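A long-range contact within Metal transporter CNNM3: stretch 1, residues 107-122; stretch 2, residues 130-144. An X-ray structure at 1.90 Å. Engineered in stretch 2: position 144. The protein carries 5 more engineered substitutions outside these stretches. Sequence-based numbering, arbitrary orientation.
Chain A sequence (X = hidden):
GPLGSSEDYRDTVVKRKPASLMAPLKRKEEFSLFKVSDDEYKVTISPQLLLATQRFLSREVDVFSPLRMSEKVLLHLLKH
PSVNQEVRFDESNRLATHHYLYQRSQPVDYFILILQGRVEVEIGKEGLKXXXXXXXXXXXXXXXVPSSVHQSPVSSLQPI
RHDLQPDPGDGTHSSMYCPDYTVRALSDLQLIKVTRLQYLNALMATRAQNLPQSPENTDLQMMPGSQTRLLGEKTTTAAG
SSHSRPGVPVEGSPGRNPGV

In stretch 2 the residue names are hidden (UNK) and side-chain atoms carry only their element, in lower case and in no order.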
# COMPACT_ATOMS: atom_id res chain seq x y z
N PRO A 107 -3.81 3.44 18.67
CA PRO A 107 -4.66 4.60 18.38
C PRO A 107 -3.88 5.70 17.67
O PRO A 107 -2.73 6.00 18.01
CB PRO A 107 -5.12 5.06 19.77
CG PRO A 107 -5.03 3.84 20.62
CD PRO A 107 -3.88 3.05 20.10
N VAL A 108 -4.52 6.29 16.66
CA VAL A 108 -3.92 7.36 15.89
C VAL A 108 -5.00 8.39 15.56
O VAL A 108 -6.19 8.05 15.45
CB VAL A 108 -3.26 6.82 14.60
CG1 VAL A 108 -4.32 6.47 13.55
CG2 VAL A 108 -2.25 7.82 14.06
N ASP A 109 -4.58 9.64 15.39
CA ASP A 109 -5.54 10.71 15.13
C ASP A 109 -4.99 11.72 14.13
O ASP A 109 -5.31 12.92 14.22
CB ASP A 109 -5.95 11.41 16.43
CG ASP A 109 -4.82 12.23 17.03
OD1 ASP A 109 -3.64 11.95 16.71
OD2 ASP A 109 -5.11 13.14 17.83
N TYR A 110 -4.19 11.27 13.17
CA TYR A 110 -3.73 12.17 12.13
C TYR A 110 -3.71 11.48 10.77
O TYR A 110 -3.63 10.25 10.67
CB TYR A 110 -2.34 12.73 12.43
CG TYR A 110 -1.31 11.68 12.80
CD1 TYR A 110 -0.70 10.91 11.82
CD2 TYR A 110 -0.94 11.47 14.13
CE1 TYR A 110 0.24 9.94 12.15
CE2 TYR A 110 0.00 10.51 14.47
CZ TYR A 110 0.59 9.75 13.48
OH TYR A 110 1.52 8.80 13.83
N PHE A 111 -3.83 12.31 9.74
CA PHE A 111 -3.72 11.93 8.34
C PHE A 111 -2.34 12.34 7.85
O PHE A 111 -1.83 13.39 8.25
CB PHE A 111 -4.82 12.65 7.56
CG PHE A 111 -4.59 12.75 6.08
CD1 PHE A 111 -3.83 13.78 5.54
CD2 PHE A 111 -5.18 11.84 5.21
CE1 PHE A 111 -3.64 13.89 4.19
CE2 PHE A 111 -4.98 11.94 3.84
CZ PHE A 111 -4.21 12.96 3.33
N ILE A 112 -1.74 11.51 7.01
CA ILE A 112 -0.43 11.81 6.43
C ILE A 112 -0.47 11.63 4.93
O ILE A 112 -1.02 10.65 4.41
CB ILE A 112 0.68 10.92 7.05
CG1 ILE A 112 0.95 11.38 8.48
CG2 ILE A 112 1.95 11.00 6.22
CD1 ILE A 112 1.82 10.45 9.27
N LEU A 113 0.13 12.58 4.22
CA LEU A 113 0.42 12.45 2.80
C LEU A 113 1.93 12.59 2.64
O LEU A 113 2.53 13.50 3.23
CB LEU A 113 -0.31 13.49 1.95
CG LEU A 113 0.05 13.43 0.46
CD1 LEU A 113 -1.13 13.70 -0.40
CD2 LEU A 113 1.13 14.44 0.11
N ILE A 114 2.53 11.70 1.87
CA ILE A 114 3.98 11.71 1.68
C ILE A 114 4.30 12.66 0.54
O ILE A 114 3.92 12.42 -0.61
CB ILE A 114 4.51 10.30 1.38
CG1 ILE A 114 4.23 9.36 2.56
CG2 ILE A 114 6.04 10.33 1.10
CD1 ILE A 114 4.60 7.91 2.28
N LEU A 115 5.02 13.74 0.85
CA LEU A 115 5.46 14.63 -0.23
C LEU A 115 6.67 14.07 -0.93
O LEU A 115 6.81 14.17 -2.16
CB LEU A 115 5.78 16.02 0.33
CG LEU A 115 4.82 17.20 0.21
CD1 LEU A 115 3.40 16.81 -0.12
CD2 LEU A 115 4.89 18.01 1.47
N GLN A 116 7.57 13.46 -0.16
CA GLN A 116 8.79 12.90 -0.72
C GLN A 116 9.25 11.77 0.18
O GLN A 116 9.20 11.90 1.40
CB GLN A 116 9.89 13.98 -0.83
CG GLN A 116 11.16 13.50 -1.50
CD GLN A 116 12.24 14.57 -1.52
OE1 GLN A 116 11.95 15.77 -1.51
NE2 GLN A 116 13.50 14.14 -1.56
N GLY A 117 9.65 10.66 -0.42
CA GLY A 117 10.24 9.57 0.33
C GLY A 117 9.49 8.27 0.12
O GLY A 117 8.54 8.18 -0.66
N ARG A 118 9.93 7.25 0.86
CA ARG A 118 9.49 5.88 0.65
C ARG A 118 9.13 5.23 1.98
O ARG A 118 9.84 5.40 2.98
CB ARG A 118 10.59 5.05 -0.03
CG ARG A 118 11.24 5.73 -1.20
CD ARG A 118 10.28 5.80 -2.39
NE ARG A 118 10.04 4.47 -2.94
CZ ARG A 118 9.37 4.24 -4.07
NH1 ARG A 118 8.85 5.25 -4.76
NH2 ARG A 118 9.22 2.99 -4.49
N VAL A 119 8.03 4.48 1.98
CA VAL A 119 7.57 3.78 3.17
C VAL A 119 7.22 2.34 2.81
O VAL A 119 6.89 2.02 1.66
CB VAL A 119 6.35 4.47 3.82
CG1 VAL A 119 6.72 5.84 4.35
CG2 VAL A 119 5.20 4.56 2.84
N GLU A 120 7.30 1.47 3.80
CA GLU A 120 6.78 0.12 3.71
C GLU A 120 5.48 0.07 4.49
O GLU A 120 5.41 0.55 5.63
CB GLU A 120 7.77 -0.91 4.26
CG GLU A 120 7.23 -2.35 4.23
CD GLU A 120 8.25 -3.36 4.73
OE1 GLU A 120 9.05 -3.85 3.91
OE2 GLU A 120 8.24 -3.66 5.94
N VAL A 121 4.47 -0.52 3.88
CA VAL A 121 3.15 -0.68 4.47
C VAL A 121 2.91 -2.16 4.63
O VAL A 121 3.11 -2.93 3.68
CB VAL A 121 2.06 -0.05 3.58
CG1 VAL A 121 0.72 -0.10 4.28
CG2 VAL A 121 2.42 1.37 3.20
N GLU A 122 2.47 -2.57 5.81
CA GLU A 122 1.95 -3.92 6.01
C GLU A 122 0.51 -3.78 6.48
O GLU A 122 0.24 -3.10 7.47
CB GLU A 122 2.81 -4.71 7.01
CG GLU A 122 2.75 -4.23 8.43
CD GLU A 122 1.81 -5.07 9.27
OE1 GLU A 122 0.72 -4.58 9.61
OE2 GLU A 122 2.17 -6.22 9.58
N UNK A 130 3.98 -3.97 1.07
CA UNK A 130 4.43 -3.37 -0.17
C UNK A 130 4.94 -1.96 0.10
O UNK A 130 4.65 -1.36 1.14
c UNK A 130 1.70 -1.54 -0.70
c UNK A 130 1.03 -3.80 -0.35
c UNK A 130 3.33 -3.37 -1.24
c UNK A 130 0.47 -1.10 -0.25
c UNK A 130 -0.20 -3.37 0.10
c UNK A 130 2.00 -2.89 -0.75
c UNK A 130 -0.48 -2.02 0.15
N UNK A 131 5.73 -1.46 -0.84
CA UNK A 131 6.38 -0.17 -0.71
C UNK A 131 5.59 0.89 -1.45
O UNK A 131 5.10 0.66 -2.56
c UNK A 131 7.81 -0.24 -1.26
o UNK A 131 10.55 -0.22 -1.43
c UNK A 131 8.57 1.08 -1.18
c UNK A 131 10.05 0.92 -1.50
o UNK A 131 10.70 1.94 -1.82
N UNK A 132 5.46 2.06 -0.83
CA UNK A 132 4.75 3.19 -1.39
C UNK A 132 5.67 4.40 -1.39
O UNK A 132 6.58 4.50 -0.55
c UNK A 132 2.31 2.67 -0.98
o UNK A 132 2.33 1.97 -2.00
c UNK A 132 3.49 3.53 -0.59
n UNK A 132 1.26 2.73 -0.17
N UNK A 133 5.42 5.33 -2.31
CA UNK A 133 6.23 6.51 -2.46
C UNK A 133 5.40 7.79 -2.39
O UNK A 133 4.37 7.87 -1.70
N UNK A 134 5.87 8.78 -3.13
CA UNK A 134 5.36 10.14 -2.98
C UNK A 134 3.88 10.18 -3.37
O UNK A 134 3.46 9.54 -4.33
c UNK A 134 6.16 11.10 -3.86
N UNK A 135 3.12 10.94 -2.59
CA UNK A 135 1.72 11.26 -2.79
C UNK A 135 0.81 10.07 -2.49
O UNK A 135 -0.40 10.12 -2.79
c UNK A 135 1.47 11.87 -4.18
c UNK A 135 2.99 13.87 -4.20
c UNK A 135 1.71 13.36 -4.19
c UNK A 135 3.22 15.25 -4.15
c UNK A 135 2.15 16.12 -4.08
c UNK A 135 0.65 14.25 -4.10
c UNK A 135 0.87 15.62 -4.05
N UNK A 136 1.33 9.04 -1.83
CA UNK A 136 0.46 8.11 -1.13
C UNK A 136 0.06 8.73 0.20
O UNK A 136 0.75 9.61 0.72
c UNK A 136 1.48 6.13 -2.29
o UNK A 136 2.34 6.92 -0.16
c UNK A 136 1.15 6.76 -0.93
N UNK A 137 -1.10 8.33 0.72
CA UNK A 137 -1.61 8.94 1.94
C UNK A 137 -2.32 7.91 2.80
O UNK A 137 -2.70 6.84 2.34
o UNK A 137 -6.89 8.55 -1.67
c UNK A 137 -5.84 8.93 -0.87
c UNK A 137 -4.86 9.15 1.30
c UNK A 137 -5.93 8.78 0.49
c UNK A 137 -3.64 9.83 -0.63
c UNK A 137 -3.71 9.69 0.75
c UNK A 137 -2.55 10.10 1.62
c UNK A 137 -4.70 9.46 -1.44
N UNK A 138 -2.48 8.27 4.08
CA UNK A 138 -2.85 7.33 5.13
C UNK A 138 -3.66 8.09 6.17
O UNK A 138 -3.56 9.31 6.30
c UNK A 138 0.14 4.47 3.31
c UNK A 138 -0.64 6.20 4.79
c UNK A 138 1.17 6.62 3.26
c UNK A 138 -1.62 6.70 5.81
c UNK A 138 0.31 7.05 4.24
c UNK A 138 1.08 5.32 2.79
c UNK A 138 -0.72 4.91 4.29
o UNK A 138 1.93 4.88 1.79
N UNK A 139 -4.45 7.34 6.93
CA UNK A 139 -5.09 7.88 8.12
C UNK A 139 -6.31 8.72 7.86
O UNK A 139 -6.67 9.53 8.72
N UNK A 140 -6.96 8.57 6.70
CA UNK A 140 -8.19 9.33 6.43
C UNK A 140 -9.22 9.07 7.51
O UNK A 140 -9.94 9.98 7.94
c UNK A 140 -8.73 8.98 5.03
c UNK A 140 -7.81 9.55 3.96
c UNK A 140 -10.15 9.51 4.84
N UNK A 141 -9.32 7.81 7.97
CA UNK A 141 -10.32 7.49 8.99
C UNK A 141 -10.04 8.21 10.30
O UNK A 141 -10.97 8.44 11.09
o UNK A 141 -11.07 5.34 8.18
c UNK A 141 -10.36 5.98 9.22
N UNK A 142 -8.79 8.57 10.56
CA UNK A 142 -8.47 9.35 11.74
C UNK A 142 -9.09 10.74 11.70
O UNK A 142 -9.11 11.42 12.73
c UNK A 142 -6.95 9.46 11.91
N UNK A 143 -9.57 11.17 10.53
CA UNK A 143 -10.37 12.38 10.39
C UNK A 143 -11.86 12.05 10.24
O UNK A 143 -12.62 12.86 9.68
c UNK A 143 -7.70 13.99 10.09
c UNK A 143 -9.91 13.19 9.18
c UNK A 143 -8.16 14.06 7.65
c UNK A 143 -8.40 13.30 8.93
N UNK A 144 -12.28 10.87 10.70
CA UNK A 144 -13.67 10.45 10.65
C UNK A 144 -14.22 10.51 9.22
O UNK A 144 -14.63 11.57 8.74
c UNK A 144 -16.15 11.13 14.64
c UNK A 144 -14.50 11.32 11.59
c UNK A 144 -13.80 11.63 12.90
se UNK A 144 -14.92 12.57 14.19
O HOH W 1 8.42 8.34 -4.37

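Position 130 has one carbon followed by a six-carbon ring. A ring carbon lies 4.3 Å from V121 CB. This is F130. F130 N and V121 O, and V121 N and F130 O, form two hydrogen bonds of 2.9 Å.

Position 131 has three carbons in line, the third carrying two oxygens. One oxygen lies 2.8 Å from R118 NE. A three-carbon chain ending in a carboxylate is glutamate, E131. OE2 makes a salt bridge with the arginine.

Position 132 has two carbons, the second carrying one oxygen and one nitrogen. CB is 4.0 Å from V119 CG2. This is N132. Its backbone pairs with V119: N132 N to V119 O and V119 N to N132 O, each 2.9 Å.

Position 133 has no side-chain atoms. CA lies 3.4 Å from G117 O, and a CB here would clash with R118 NH1. It is G133.

Position 134 has one carbon, 3.6 Å from L115 O. It is A134. A water accepts from A134 N and R118 NH1.

Position 135 has one carbon and a plain six-carbon ring. L113 lies over one face. This is F135. F135 N donates to I114 O at 2.6 Å.

Position 136 has a carbon carrying one oxygen and one carbon. The oxygen is 3.5 Å from I114 CD1. It is T136. OG1 donates to G133 O at 2.7 Å, and I114 N donates to T136 O at 3.0 Å.

Position 137 has one carbon, then a six-carbon ring bearing one oxygen. CB is 3.7 Å from F111 CZ. It is Y137.

Position 138 has the same makeup, but its oxygen reaches V119 CG2 at 3.4 Å. It is Y138. OH donates to T136 OG1 at 2.9 Å.

Position 139 has no side chain and positive phi. A CB would clash with Y110 O. It is G139.

Position 140 has three carbons, forked at the first. One is 3.7 Å from F111 CE2. It is V140.

Position 141 has one carbon and one oxygen, without contact to stretch 1. It is S141.

Position 142 has one carbon, 3.5 Å from Y110 N. It is A142.

Position 143 has four carbons, forked at the second. One is 3.6 Å from F111 CB. It is L143.

Position 144 has two carbons, selenium and a carbon, unbranched and out of reach of stretch 1. It is M144, engineered, selenomethionine, poorly ordered.

Backbone hydrogen bonds set the register of two antiparallel ladders, offset by one residue. The type II turn G133 to T136 lies between them. V119, V121 and I114 pack against Y138, F111 meets Y137, V140 and L143, and the R118–E131 salt bridge adds to this.

Stretch 2, residues 130-144: FENGAFTYYGVSALM
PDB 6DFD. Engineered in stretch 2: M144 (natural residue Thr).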